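Local coordinates for protein NAD nucleotidase (Haemophilus influenzae, PDB 3ZTV) that degrades NAD to adenosine and nicotinamide riboside, acting as a zinc-dependent periplasmic 5'-nucleotidase with additional NAD(P) pyrophosphatase activity, at residues Thr39-Gly44 with Val293-His298; Ser364-Gly369 with Phe559-Ser564; His8-Leu13 with Gly275-Pro280; Tyr439-Ser444 with Lys525-Leu530; Ile199-Ala204 with Val221-Asp226. All blocks are in the same frame, centred on the assembly; numbering follows the deposited sequence.

Contact 1. Residues Thr39-Gly44 with Val293-His298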
# COMPACT_ATOMS: atom_id res chain seq x y z
N THR A 39 -10.17 37.18 27.48
CA THR A 39 -8.92 37.75 27.93
C THR A 39 -7.82 37.40 26.94
O THR A 39 -7.64 36.23 26.57
CB THR A 39 -8.56 37.20 29.32
OG1 THR A 39 -9.67 37.41 30.22
CG2 THR A 39 -7.32 37.87 29.88
N LYS A 40 -7.09 38.41 26.48
CA LYS A 40 -5.92 38.19 25.64
C LYS A 40 -4.74 37.89 26.54
O LYS A 40 -4.48 38.61 27.51
CB LYS A 40 -5.60 39.44 24.80
CG LYS A 40 -6.53 39.69 23.63
CD LYS A 40 -6.11 40.94 22.86
CE LYS A 40 -6.95 41.15 21.61
NZ LYS A 40 -6.52 42.38 20.87
N VAL A 41 -4.02 36.82 26.20
CA VAL A 41 -2.84 36.38 26.94
C VAL A 41 -1.77 35.94 25.95
O VAL A 41 -2.06 35.72 24.78
CB VAL A 41 -3.17 35.20 27.89
CG1 VAL A 41 -4.27 35.59 28.86
CG2 VAL A 41 -3.56 33.95 27.10
N ASP A 42 -0.52 35.85 26.42
CA ASP A 42 0.56 35.28 25.62
C ASP A 42 0.82 33.84 26.05
O ASP A 42 0.84 33.54 27.25
CB ASP A 42 1.83 36.11 25.78
CG ASP A 42 1.71 37.49 25.15
OD1 ASP A 42 1.07 37.59 24.08
OD2 ASP A 42 2.22 38.46 25.75
N ILE A 43 1.03 32.97 25.06
CA ILE A 43 1.37 31.57 25.30
C ILE A 43 2.58 31.14 24.50
O ILE A 43 2.92 31.74 23.48
CB ILE A 43 0.20 30.61 24.96
CG1 ILE A 43 -0.34 30.88 23.55
CG2 ILE A 43 -0.91 30.72 25.99
CD1 ILE A 43 -1.26 29.78 23.02
N GLY A 44 3.25 30.11 24.98
CA GLY A 44 4.26 29.43 24.19
C GLY A 44 5.62 30.08 24.15
O GLY A 44 6.03 30.81 25.07
N VAL A 293 -0.23 23.75 29.30
CA VAL A 293 -0.25 24.96 28.47
C VAL A 293 0.71 25.99 29.06
O VAL A 293 0.61 26.36 30.23
CB VAL A 293 -1.66 25.55 28.37
CG1 VAL A 293 -1.63 26.88 27.62
CG2 VAL A 293 -2.58 24.59 27.66
N LEU A 294 1.65 26.44 28.24
CA LEU A 294 2.69 27.37 28.66
C LEU A 294 2.19 28.79 28.48
O LEU A 294 1.95 29.22 27.35
CB LEU A 294 3.95 27.13 27.81
CG LEU A 294 4.42 25.68 27.76
CD1 LEU A 294 5.55 25.53 26.74
CD2 LEU A 294 4.86 25.19 29.14
N MET A 295 2.03 29.52 29.58
CA MET A 295 1.38 30.83 29.53
C MET A 295 2.15 31.88 30.31
O MET A 295 2.73 31.59 31.36
CB MET A 295 -0.05 30.70 30.08
CG MET A 295 -0.94 31.93 29.88
SD MET A 295 -2.63 31.65 30.44
CE MET A 295 -3.15 30.43 29.25
N SER A 296 2.19 33.10 29.77
CA SER A 296 2.74 34.24 30.49
C SER A 296 1.73 34.81 31.49
O SER A 296 0.52 34.78 31.25
CB SER A 296 3.15 35.33 29.50
OG SER A 296 3.57 36.50 30.19
N SER A 297 2.24 35.34 32.60
CA SER A 297 1.39 36.04 33.56
C SER A 297 1.30 37.53 33.27
O SER A 297 0.58 38.25 33.96
CB SER A 297 1.93 35.85 34.98
OG SER A 297 3.15 36.55 35.13
N HIS A 298 2.02 37.99 32.25
CA HIS A 298 2.25 39.44 32.09
C HIS A 298 1.24 40.17 31.21
O HIS A 298 1.07 41.39 31.34
CB HIS A 298 3.69 39.70 31.62
CG HIS A 298 4.72 39.17 32.56
ND1 HIS A 298 4.86 39.64 33.85
CD2 HIS A 298 5.63 38.18 32.43
CE1 HIS A 298 5.83 38.98 34.46
NE2 HIS A 298 6.32 38.08 33.61
O HOH W 1 -0.08 36.54 29.20
O HOH W 2 3.59 38.44 28.07
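L294 O receives the shorter of the two direct bonds between the segments, from G44 N at 2.8 Å, and the same oxygen is approached by I43 CA at 3.2 Å. The G44 donor stands above the plane of the L294 carbonyl, whereas S296 N reaches D42 O almost straight (2.9 Å, 169° at the hydrogen). These two bonds flank a single bridge between I43 and M295, because the strands run across each other at 111° instead of pairing over their length. A water accepts from D42 N and donates to S296 O, extending the link on the D42 side. A second water donates to D42 OD2 (2.7 Å) and also bonds S296 OG, which closes an ST turn by accepting from H298 N at 3.0 Å. D42 OD1 has its own partner, a salt bridge to K299. Beside this polar edge, M295 lays its terminal methyl against both V41 and I43: CG is anti to the backbone N (chi1 -170°), and the bend at chi3 brings CE to 4.0 Å from I43 CG2 and 4.1 Å from V41 CG2. Strand 37-43 forms a hairpin with strand 28-34, on which V41 and I43 also pack. Strand 284-295 lies next to strand 330-332, whose I330 and L332 touch M295, while L294 faces A48, V49 and K52 of helix 46-59.

Contact 2. Residues Ser364-Gly369 with Phe559-Ser564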
# COMPACT_ATOMS: atom_id res chain seq x y z
N SER A 364 4.57 49.89 -13.39
CA SER A 364 3.58 50.76 -12.77
C SER A 364 3.00 50.16 -11.50
O SER A 364 2.98 48.94 -11.32
CB SER A 364 2.44 51.04 -13.76
OG SER A 364 2.89 51.85 -14.83
N ALA A 365 2.54 51.04 -10.61
CA ALA A 365 1.88 50.62 -9.38
C ALA A 365 0.75 49.65 -9.69
O ALA A 365 0.04 49.79 -10.68
CB ALA A 365 1.35 51.83 -8.63
N MET A 366 0.60 48.64 -8.83
CA MET A 366 -0.53 47.72 -8.92
C MET A 366 -1.60 48.17 -7.93
O MET A 366 -1.42 48.05 -6.72
CB MET A 366 -0.06 46.29 -8.63
CG MET A 366 0.77 45.69 -9.76
SD MET A 366 1.57 44.12 -9.36
CE MET A 366 2.88 44.66 -8.26
N PRO A 367 -2.71 48.72 -8.44
CA PRO A 367 -3.72 49.32 -7.55
C PRO A 367 -4.29 48.30 -6.57
O PRO A 367 -4.54 47.15 -6.94
CB PRO A 367 -4.80 49.80 -8.52
CG PRO A 367 -4.10 49.97 -9.83
CD PRO A 367 -3.04 48.91 -9.86
N GLY A 368 -4.50 48.75 -5.33
CA GLY A 368 -5.10 47.93 -4.29
C GLY A 368 -5.81 48.82 -3.29
O GLY A 368 -6.12 49.98 -3.58
N GLY A 369 -6.06 48.29 -2.10
CA GLY A 369 -6.73 49.05 -1.07
C GLY A 369 -8.20 49.25 -1.36
O GLY A 369 -8.73 48.75 -2.35
N PHE A 559 10.83 41.45 -10.73
CA PHE A 559 9.46 41.26 -11.19
C PHE A 559 8.89 42.50 -11.86
O PHE A 559 8.90 43.59 -11.29
CB PHE A 559 8.59 40.86 -9.99
CG PHE A 559 7.14 40.67 -10.32
CD1 PHE A 559 6.72 39.57 -11.05
CD2 PHE A 559 6.19 41.58 -9.89
CE1 PHE A 559 5.38 39.39 -11.35
CE2 PHE A 559 4.85 41.41 -10.18
CZ PHE A 559 4.45 40.31 -10.91
N GLU A 560 8.38 42.31 -13.07
CA GLU A 560 7.67 43.37 -13.79
C GLU A 560 6.20 43.32 -13.38
O GLU A 560 5.56 42.28 -13.49
CB GLU A 560 7.81 43.16 -15.30
CG GLU A 560 7.09 44.20 -16.13
CD GLU A 560 7.78 45.55 -16.11
OE1 GLU A 560 9.02 45.58 -15.93
OE2 GLU A 560 7.09 46.58 -16.25
N ALA A 561 5.68 44.45 -12.91
CA ALA A 561 4.33 44.51 -12.37
C ALA A 561 3.26 44.03 -13.34
O ALA A 561 3.33 44.32 -14.54
CB ALA A 561 4.02 45.91 -11.89
N TYR A 562 2.26 43.32 -12.83
CA TYR A 562 1.08 42.96 -13.60
C TYR A 562 0.34 44.23 -14.01
O TYR A 562 0.35 45.21 -13.28
CB TYR A 562 0.13 42.08 -12.78
CG TYR A 562 0.66 40.71 -12.45
CD1 TYR A 562 0.99 39.81 -13.45
CD2 TYR A 562 0.80 40.30 -11.13
CE1 TYR A 562 1.46 38.54 -13.15
CE2 TYR A 562 1.27 39.03 -10.82
CZ TYR A 562 1.60 38.16 -11.83
OH TYR A 562 2.07 36.90 -11.53
N THR A 563 -0.30 44.19 -15.17
CA THR A 563 -1.11 45.31 -15.63
C THR A 563 -2.58 44.92 -15.77
O THR A 563 -3.40 45.73 -16.21
CB THR A 563 -0.60 45.85 -16.98
OG1 THR A 563 -0.58 44.79 -17.94
CG2 THR A 563 0.80 46.43 -16.83
N SER A 564 -2.90 43.69 -15.39
CA SER A 564 -4.29 43.24 -15.42
C SER A 564 -4.61 42.38 -14.20
O SER A 564 -3.72 41.80 -13.59
CB SER A 564 -4.58 42.48 -16.71
OG SER A 564 -3.76 41.34 -16.81
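The F559 ring meets M366 at its edge, where the methyl CE stands near the ring plane, 4.3 Å from F559 CE2; Y562 CD2 lies at the edge of the same ring. F559 CZ in turn sits over one face of the Y562 ring, 3.4 Å above its plane and displaced toward the rim. Beyond the two segments, F390 lies nearly parallel to F559, F552 meets F559 edge-to-face, and R389 makes a cation-pi contact with Y562. M366 SD approaches the Y562 ring obliquely, 5.5 Å from its centroid, in a Met-aromatic contact. The bend of M366 at chi3 (-73°) turns CE back toward A561 and F559. Through M366 the loop after strand 357-362 packs against the end of strand 558-560, the parallel neighbour of strand 357-362 in a small three-stranded sheet of the C-terminal domain; I361 of that neighbour touches both M366 and A561. A561 CB touches both S364 O (3.3 Å) and M366 CG (3.9 Å). M366 CG also rests 3.6 Å from Y562 O. I386 and F390 of helix 386-396 also touch M366, while the M366 backbone is hydrogen-bonded to that of I416.

Contact 3. Residues His8-Leu13 with Gly275-Pro280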
# COMPACT_ATOMS: atom_id res chain seq x y z
N HIS A 8 10.66 -10.91 31.30
CA HIS A 8 10.36 -9.48 31.29
C HIS A 8 9.96 -8.96 32.67
O HIS A 8 9.38 -9.69 33.47
CB HIS A 8 9.22 -9.17 30.31
CG HIS A 8 9.59 -9.36 28.87
ND1 HIS A 8 10.36 -8.44 28.18
CD2 HIS A 8 9.29 -10.34 27.99
CE1 HIS A 8 10.52 -8.86 26.94
NE2 HIS A 8 9.88 -10.00 26.80
N LYS A 9 10.27 -7.69 32.92
CA LYS A 9 9.86 -7.00 34.13
C LYS A 9 8.98 -5.82 33.76
O LYS A 9 9.06 -5.32 32.64
CB LYS A 9 11.10 -6.50 34.89
CG LYS A 9 10.82 -5.96 36.28
CD LYS A 9 10.77 -7.07 37.31
CE LYS A 9 10.36 -6.55 38.68
NZ LYS A 9 10.31 -7.64 39.69
N ALA A 10 8.13 -5.39 34.69
CA ALA A 10 7.34 -4.17 34.50
C ALA A 10 8.26 -2.95 34.54
O ALA A 10 9.22 -2.92 35.31
CB ALA A 10 6.28 -4.06 35.57
N VAL A 11 7.98 -1.95 33.72
CA VAL A 11 8.74 -0.70 33.77
C VAL A 11 7.85 0.51 33.53
O VAL A 11 6.78 0.39 32.93
CB VAL A 11 9.89 -0.65 32.74
CG1 VAL A 11 10.93 -1.72 33.04
CG2 VAL A 11 9.36 -0.79 31.32
N GLU A 12 8.30 1.67 33.99
CA GLU A 12 7.54 2.90 33.74
C GLU A 12 8.34 3.90 32.91
O GLU A 12 9.57 3.93 32.95
CB GLU A 12 7.05 3.52 35.05
CG GLU A 12 5.92 4.53 34.85
CD GLU A 12 5.22 4.92 36.13
OE1 GLU A 12 5.25 4.13 37.10
OE2 GLU A 12 4.62 6.02 36.15
N LEU A 13 7.61 4.69 32.13
CA LEU A 13 8.17 5.68 31.22
C LEU A 13 7.47 7.01 31.44
O LEU A 13 6.26 7.03 31.68
CB LEU A 13 7.93 5.25 29.77
CG LEU A 13 8.99 4.64 28.86
CD1 LEU A 13 8.40 4.53 27.47
CD2 LEU A 13 10.25 5.48 28.83
N GLY A 275 2.54 9.74 31.82
CA GLY A 275 3.20 8.68 32.56
C GLY A 275 2.58 7.35 32.18
O GLY A 275 1.36 7.18 32.20
N VAL A 276 3.44 6.41 31.80
CA VAL A 276 3.01 5.11 31.31
C VAL A 276 3.68 3.98 32.07
O VAL A 276 4.91 3.94 32.17
CB VAL A 276 3.33 4.92 29.82
CG1 VAL A 276 2.85 3.55 29.34
CG2 VAL A 276 2.71 6.04 28.99
N LYS A 277 2.88 3.06 32.60
CA LYS A 277 3.41 1.84 33.18
C LYS A 277 3.17 0.68 32.21
O LYS A 277 2.07 0.54 31.67
CB LYS A 277 2.79 1.53 34.54
CG LYS A 277 3.33 0.24 35.16
CD LYS A 277 2.82 0.02 36.58
CE LYS A 277 3.39 -1.28 37.14
NZ LYS A 277 3.07 -1.47 38.58
N PHE A 278 4.20 -0.11 31.98
CA PHE A 278 4.08 -1.30 31.13
C PHE A 278 4.13 -2.55 31.99
O PHE A 278 5.01 -2.69 32.85
CB PHE A 278 5.22 -1.35 30.11
CG PHE A 278 5.18 -0.24 29.08
CD1 PHE A 278 4.45 -0.40 27.91
CD2 PHE A 278 5.91 0.92 29.25
CE1 PHE A 278 4.42 0.60 26.95
CE2 PHE A 278 5.88 1.92 28.30
CZ PHE A 278 5.14 1.76 27.14
N SER A 279 3.19 -3.47 31.76
CA SER A 279 3.24 -4.78 32.39
C SER A 279 4.41 -5.57 31.83
O SER A 279 4.99 -5.18 30.81
CB SER A 279 1.93 -5.53 32.13
OG SER A 279 1.88 -5.95 30.77
N PRO A 280 4.79 -6.69 32.48
CA PRO A 280 5.89 -7.49 31.91
C PRO A 280 5.62 -7.89 30.46
O PRO A 280 6.56 -7.96 29.66
CB PRO A 280 5.91 -8.72 32.82
CG PRO A 280 5.39 -8.21 34.14
CD PRO A 280 4.31 -7.22 33.77
O HOH W 3 7.62 -4.18 30.81
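L13 and F278 lean obliquely across the strand pair: L13 CD1 comes to the edge of the F278 ring, 3.7 Å from CE2 and near the ring plane. One face of that ring carries V276 CG1, 3.5 Å above the plane and displaced toward the rim, and V11 CG2 lies beside F278 CB at 4.3 Å. V11, L13, V276 and F278 thus share the buried face of the sheet. On the other face E12 and K277 extend away from the backbone; E12 CG, anti to the backbone N (chi1 -162°), passes only 2.9 Å from V276 O, and the carboxylate goes on to T287 OG1 instead of to K277. The backbones keep antiparallel register, V11 and L13 forming hydrogen-bonded pairs with F278 and V276, F278 N to V11 O being 2.8 Å. Past the strand ends, A10 CB packs on P280 CD at 4.1 Å, and a water donates to both K9 O and S279 O. H8 turns its imidazole to E151. Strand 11-18 joins strand 63-67 on its other side and strand 270-278 joins strand 284-295, while strand 151-159 of the second sheet covers V11 and L13, consistent with the beta-sandwich core of calcineurin-like phosphoesterases.

Contact 4. Residues Tyr439-Ser444 with Lys525-Leu530; sequences YKMEGS and KTFGKL
Strand 439-442 and helix 525-530 stand 10.6 Å apart at their axes and cross at 116°, a separation spanned by side chains, with the Y439 ring reaching the helix backbone. Y439 and M441 both point toward the helix, which answers with F527 and L530. L530 CB lies over one face of the Y439 ring, 3.9 Å from its centroid, a CH-pi contact displaced toward the rim. F527 meets Y439 with its plane only 28° away from parallel, but the rings are slid apart, 5.6 Å between centroids, and touch mainly through Y439 CD2 and F527 CD1 (3.7 Å). M441 holds CG between the backbone N and the carbonyl carbon (chi1 58°), and its sulfur comes in the plane of the F527 ring, 3.9 Å from CE1: a Met-aromatic contact at the edge. Its methyl CE rests on L530 CD1 at 3.8 Å and reaches T526 CG2 at 4.2 Å. V449 of helix 443-460 also touches F527. The junction is therefore buried and held by dispersion and aromatic contacts; T526 OG1 is hydrogen-bonded to D452 and Y439 OH to A518 O, in a segment that probably binds substrate, as assigned in a near-identical protein.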
# COMPACT_ATOMS: atom_id res chain seq x y z
N TYR A 439 -9.62 23.40 -1.10
CA TYR A 439 -10.75 22.51 -1.28
C TYR A 439 -10.64 21.83 -2.63
O TYR A 439 -10.09 22.40 -3.58
CB TYR A 439 -12.07 23.28 -1.27
CG TYR A 439 -12.49 23.85 0.07
CD1 TYR A 439 -12.83 23.02 1.13
CD2 TYR A 439 -12.59 25.23 0.26
CE1 TYR A 439 -13.23 23.53 2.34
CE2 TYR A 439 -12.99 25.76 1.47
CZ TYR A 439 -13.32 24.90 2.50
OH TYR A 439 -13.71 25.41 3.71
N LYS A 440 -11.18 20.62 -2.73
CA LYS A 440 -11.30 19.93 -4.01
C LYS A 440 -12.78 20.01 -4.39
O LYS A 440 -13.62 19.44 -3.71
CB LYS A 440 -10.87 18.47 -3.86
CG LYS A 440 -10.88 17.67 -5.16
CD LYS A 440 -9.72 18.06 -6.06
CE LYS A 440 -9.56 17.07 -7.20
NZ LYS A 440 -8.50 17.48 -8.16
N MET A 441 -13.10 20.74 -5.45
CA MET A 441 -14.48 21.15 -5.70
C MET A 441 -14.79 21.27 -7.18
O MET A 441 -13.95 21.70 -7.98
CB MET A 441 -14.77 22.47 -4.98
CG MET A 441 -13.85 23.62 -5.39
SD MET A 441 -13.98 25.11 -4.37
CE MET A 441 -15.64 25.66 -4.75
N GLU A 442 -16.02 20.90 -7.55
CA GLU A 442 -16.46 20.96 -8.94
C GLU A 442 -16.49 22.39 -9.49
O GLU A 442 -16.69 23.35 -8.74
CB GLU A 442 -17.84 20.32 -9.09
CG GLU A 442 -17.84 18.80 -8.97
CD GLU A 442 -17.87 18.30 -7.53
OE1 GLU A 442 -17.82 19.12 -6.60
OE2 GLU A 442 -17.94 17.07 -7.34
N GLY A 443 -16.31 22.51 -10.80
CA GLY A 443 -16.35 23.80 -11.45
C GLY A 443 -17.63 24.58 -11.19
O GLY A 443 -17.60 25.81 -11.12
N SER A 444 -18.75 23.88 -11.07
CA SER A 444 -20.02 24.55 -10.79
C SER A 444 -19.99 25.29 -9.45
O SER A 444 -20.58 26.35 -9.31
CB SER A 444 -21.17 23.54 -10.82
OG SER A 444 -20.97 22.52 -9.85
N LYS A 525 -20.35 32.16 0.83
CA LYS A 525 -21.26 31.12 1.29
C LYS A 525 -20.83 29.71 0.90
O LYS A 525 -20.86 28.79 1.72
CB LYS A 525 -22.69 31.39 0.81
CG LYS A 525 -23.32 32.64 1.42
CD LYS A 525 -24.75 32.84 0.94
CE LYS A 525 -25.35 34.12 1.53
NZ LYS A 525 -26.64 34.47 0.88
N THR A 526 -20.44 29.54 -0.36
CA THR A 526 -20.07 28.22 -0.86
C THR A 526 -18.91 27.61 -0.07
O THR A 526 -18.96 26.43 0.27
CB THR A 526 -19.77 28.24 -2.38
OG1 THR A 526 -20.98 28.47 -3.11
CG2 THR A 526 -19.16 26.93 -2.83
N PHE A 527 -17.88 28.40 0.22
CA PHE A 527 -16.77 27.90 1.04
C PHE A 527 -17.26 27.51 2.44
O PHE A 527 -16.81 26.52 3.01
CB PHE A 527 -15.65 28.93 1.18
CG PHE A 527 -14.78 29.09 -0.06
CD1 PHE A 527 -14.67 28.08 -1.00
CD2 PHE A 527 -14.07 30.26 -0.25
CE1 PHE A 527 -13.86 28.24 -2.12
CE2 PHE A 527 -13.26 30.43 -1.36
CZ PHE A 527 -13.16 29.42 -2.30
N GLY A 528 -18.17 28.31 2.99
CA GLY A 528 -18.74 28.03 4.29
C GLY A 528 -19.42 26.67 4.35
O GLY A 528 -19.38 25.99 5.38
N LYS A 529 -20.04 26.27 3.25
CA LYS A 529 -20.72 24.98 3.18
C LYS A 529 -19.76 23.81 2.96
O LYS A 529 -20.04 22.68 3.39
CB LYS A 529 -21.82 25.00 2.12
CG LYS A 529 -23.01 25.88 2.50
CD LYS A 529 -24.00 26.01 1.36
CE LYS A 529 -24.99 27.14 1.63
NZ LYS A 529 -25.91 27.38 0.48
N LEU A 530 -18.64 24.07 2.29
CA LEU A 530 -17.66 23.02 2.05
C LEU A 530 -16.87 22.71 3.32
O LEU A 530 -16.38 21.59 3.51
CB LEU A 530 -16.69 23.40 0.93
CG LEU A 530 -17.26 23.91 -0.40
CD1 LEU A 530 -16.15 23.99 -1.43
CD2 LEU A 530 -18.39 23.02 -0.89

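Contact 5. Residues Ile199-Ala204 with Val221-Asp226. With ZN (zinc ion), chain B.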
# COMPACT_ATOMS: atom_id res chain seq x y z
N ILE A 199 6.71 2.44 20.86
CA ILE A 199 6.21 3.80 20.74
C ILE A 199 6.31 4.21 19.28
O ILE A 199 7.34 3.99 18.64
CB ILE A 199 7.09 4.79 21.54
CG1 ILE A 199 7.27 4.32 22.99
CG2 ILE A 199 6.53 6.21 21.45
CD1 ILE A 199 6.00 4.21 23.75
N LEU A 200 5.24 4.79 18.75
CA LEU A 200 5.25 5.32 17.39
C LEU A 200 5.20 6.85 17.47
O LEU A 200 4.27 7.43 18.05
CB LEU A 200 4.05 4.78 16.62
CG LEU A 200 3.91 5.19 15.16
CD1 LEU A 200 5.04 4.60 14.34
CD2 LEU A 200 2.56 4.74 14.61
N LEU A 201 6.23 7.50 16.93
CA LEU A 201 6.35 8.96 16.88
C LEU A 201 5.97 9.36 15.46
O LEU A 201 6.77 9.21 14.52
CB LEU A 201 7.78 9.37 17.22
CG LEU A 201 8.09 10.86 17.29
CD1 LEU A 201 7.19 11.58 18.30
CD2 LEU A 201 9.55 11.10 17.61
N SER A 202 4.73 9.80 15.29
CA SER A 202 4.10 9.86 13.97
C SER A 202 3.49 11.21 13.61
O SER A 202 2.56 11.69 14.25
CB SER A 202 3.01 8.79 13.84
OG SER A 202 2.26 9.00 12.65
N HIS A 203 4.04 11.79 12.53
CA HIS A 203 3.48 12.98 11.90
C HIS A 203 2.37 12.66 10.89
O HIS A 203 2.09 13.45 9.98
CB HIS A 203 4.55 13.84 11.19
CG HIS A 203 4.23 15.31 11.20
ND1 HIS A 203 3.57 15.98 10.18
CD2 HIS A 203 4.43 16.22 12.18
CE1 HIS A 203 3.41 17.25 10.54
NE2 HIS A 203 3.93 17.41 11.74
N ALA A 204 1.73 11.50 11.04
CA ALA A 204 0.65 11.13 10.11
C ALA A 204 -0.64 11.91 10.33
O ALA A 204 -1.54 11.85 9.48
CB ALA A 204 0.37 9.63 10.17
N VAL A 221 1.82 3.27 22.21
CA VAL A 221 1.57 4.72 22.32
C VAL A 221 1.90 5.37 20.98
O VAL A 221 2.95 5.08 20.38
CB VAL A 221 2.42 5.38 23.45
CG1 VAL A 221 2.09 6.86 23.60
CG2 VAL A 221 2.19 4.67 24.78
N ILE A 222 1.01 6.23 20.51
CA ILE A 222 1.26 6.98 19.27
C ILE A 222 1.28 8.48 19.56
O ILE A 222 0.23 9.12 19.77
CB ILE A 222 0.23 6.65 18.17
CG1 ILE A 222 0.08 5.13 17.98
CG2 ILE A 222 0.62 7.36 16.87
CD1 ILE A 222 -0.98 4.72 16.99
N VAL A 223 2.48 9.04 19.55
CA VAL A 223 2.74 10.45 19.84
C VAL A 223 2.61 11.19 18.52
O VAL A 223 3.34 10.88 17.56
CB VAL A 223 4.16 10.63 20.44
CG1 VAL A 223 4.44 12.10 20.78
CG2 VAL A 223 4.34 9.72 21.67
N THR A 224 1.67 12.13 18.46
CA THR A 224 1.15 12.65 17.19
C THR A 224 1.61 14.06 16.83
O THR A 224 1.75 14.94 17.70
CB THR A 224 -0.40 12.64 17.25
OG1 THR A 224 -0.85 11.29 17.40
CG2 THR A 224 -1.03 13.24 16.02
N GLY A 225 1.81 14.26 15.53
CA GLY A 225 1.89 15.58 14.93
C GLY A 225 1.08 15.67 13.66
O GLY A 225 0.56 14.67 13.17
N ASP A 226 0.99 16.90 13.15
CA ASP A 226 0.38 17.30 11.87
C ASP A 226 -0.99 17.95 11.94
O ASP A 226 -1.27 18.86 11.16
CB ASP A 226 0.37 16.21 10.78
CG ASP A 226 0.02 16.78 9.40
OD1 ASP A 226 0.77 17.61 8.86
OD2 ASP A 226 -1.03 16.40 8.82
ZN ZN B . 2.46 18.80 9.48
O HOH W 4 -1.65 14.31 7.12
O HOH W 5 1.18 20.27 9.95
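L200 and V223 carry the backbone bonds of a parallel pair: L200 N gives to V221 O, V223 N to L200 O (2.8 Å) and S202 N to V223 O, all nearly straight at the acceptor. The ladder ends at G225 N, which bonds S202 O at 3.0 Å. I199, L201, V221 and V223 make one face apolar. I199 and V221 lie side by side, with I199 CD1 3.8 Å from V221 CB, and L201 CD1 crosses obliquely to V223 CG1 at 3.7 Å. On the opposite face L200 CD2 runs beside I222 CG2, and S202 and T224 send their hydroxyls to N209. At the strand ends the H203 ring lies with one face over the G225-D226 backbone, D226 N standing 3.3 Å above its plane. H203 NE2, as modelled, is hydrogen-bonded to D20 OD1. D226 CG is anti to the backbone N (chi1 -167°), and OD1 binds the zinc at 2.2 Å with a water at 2.0 Å, together with D70 and N102. D226 OD2 forms a salt bridge with K163. H203 is probably a further ligand, as assigned in a near-identical protein, but the modelled ring turns CE1 toward the zinc; its rotation, and so the D20 bond, is doubtful. Strands 198-203 and 221-224, joined by helix 206-215, form a beta-alpha-beta unit whose C-terminal ends deliver ligands to the dinuclear metal site characteristic of calcineurin-like phosphoesterases.

Overall arrangement
Contacts 1, 3 and 5 build the zinc-binding part of the chain, contacts 2 and 4 the C-terminal domain that holds adenosine. Contact 5 is nested within the loops closed by contacts 1 and 3. It touches contact 3 directly, F278 CZ lying 4.3 Å from I199 CD1, so the two sheets meet there. Contacts 1 and 3 reach one sheet through the consecutive strands 284-295 and 270-278, their centres about 35 Å apart. Contact 4, nested inside contact 2, brings the F527 side chain to about 11 Å from the adenosine. The centres of contacts 4 and 5 are about 31 Å apart. These two lie in different family regions, the C-terminal one and the metallophosphoesterase one.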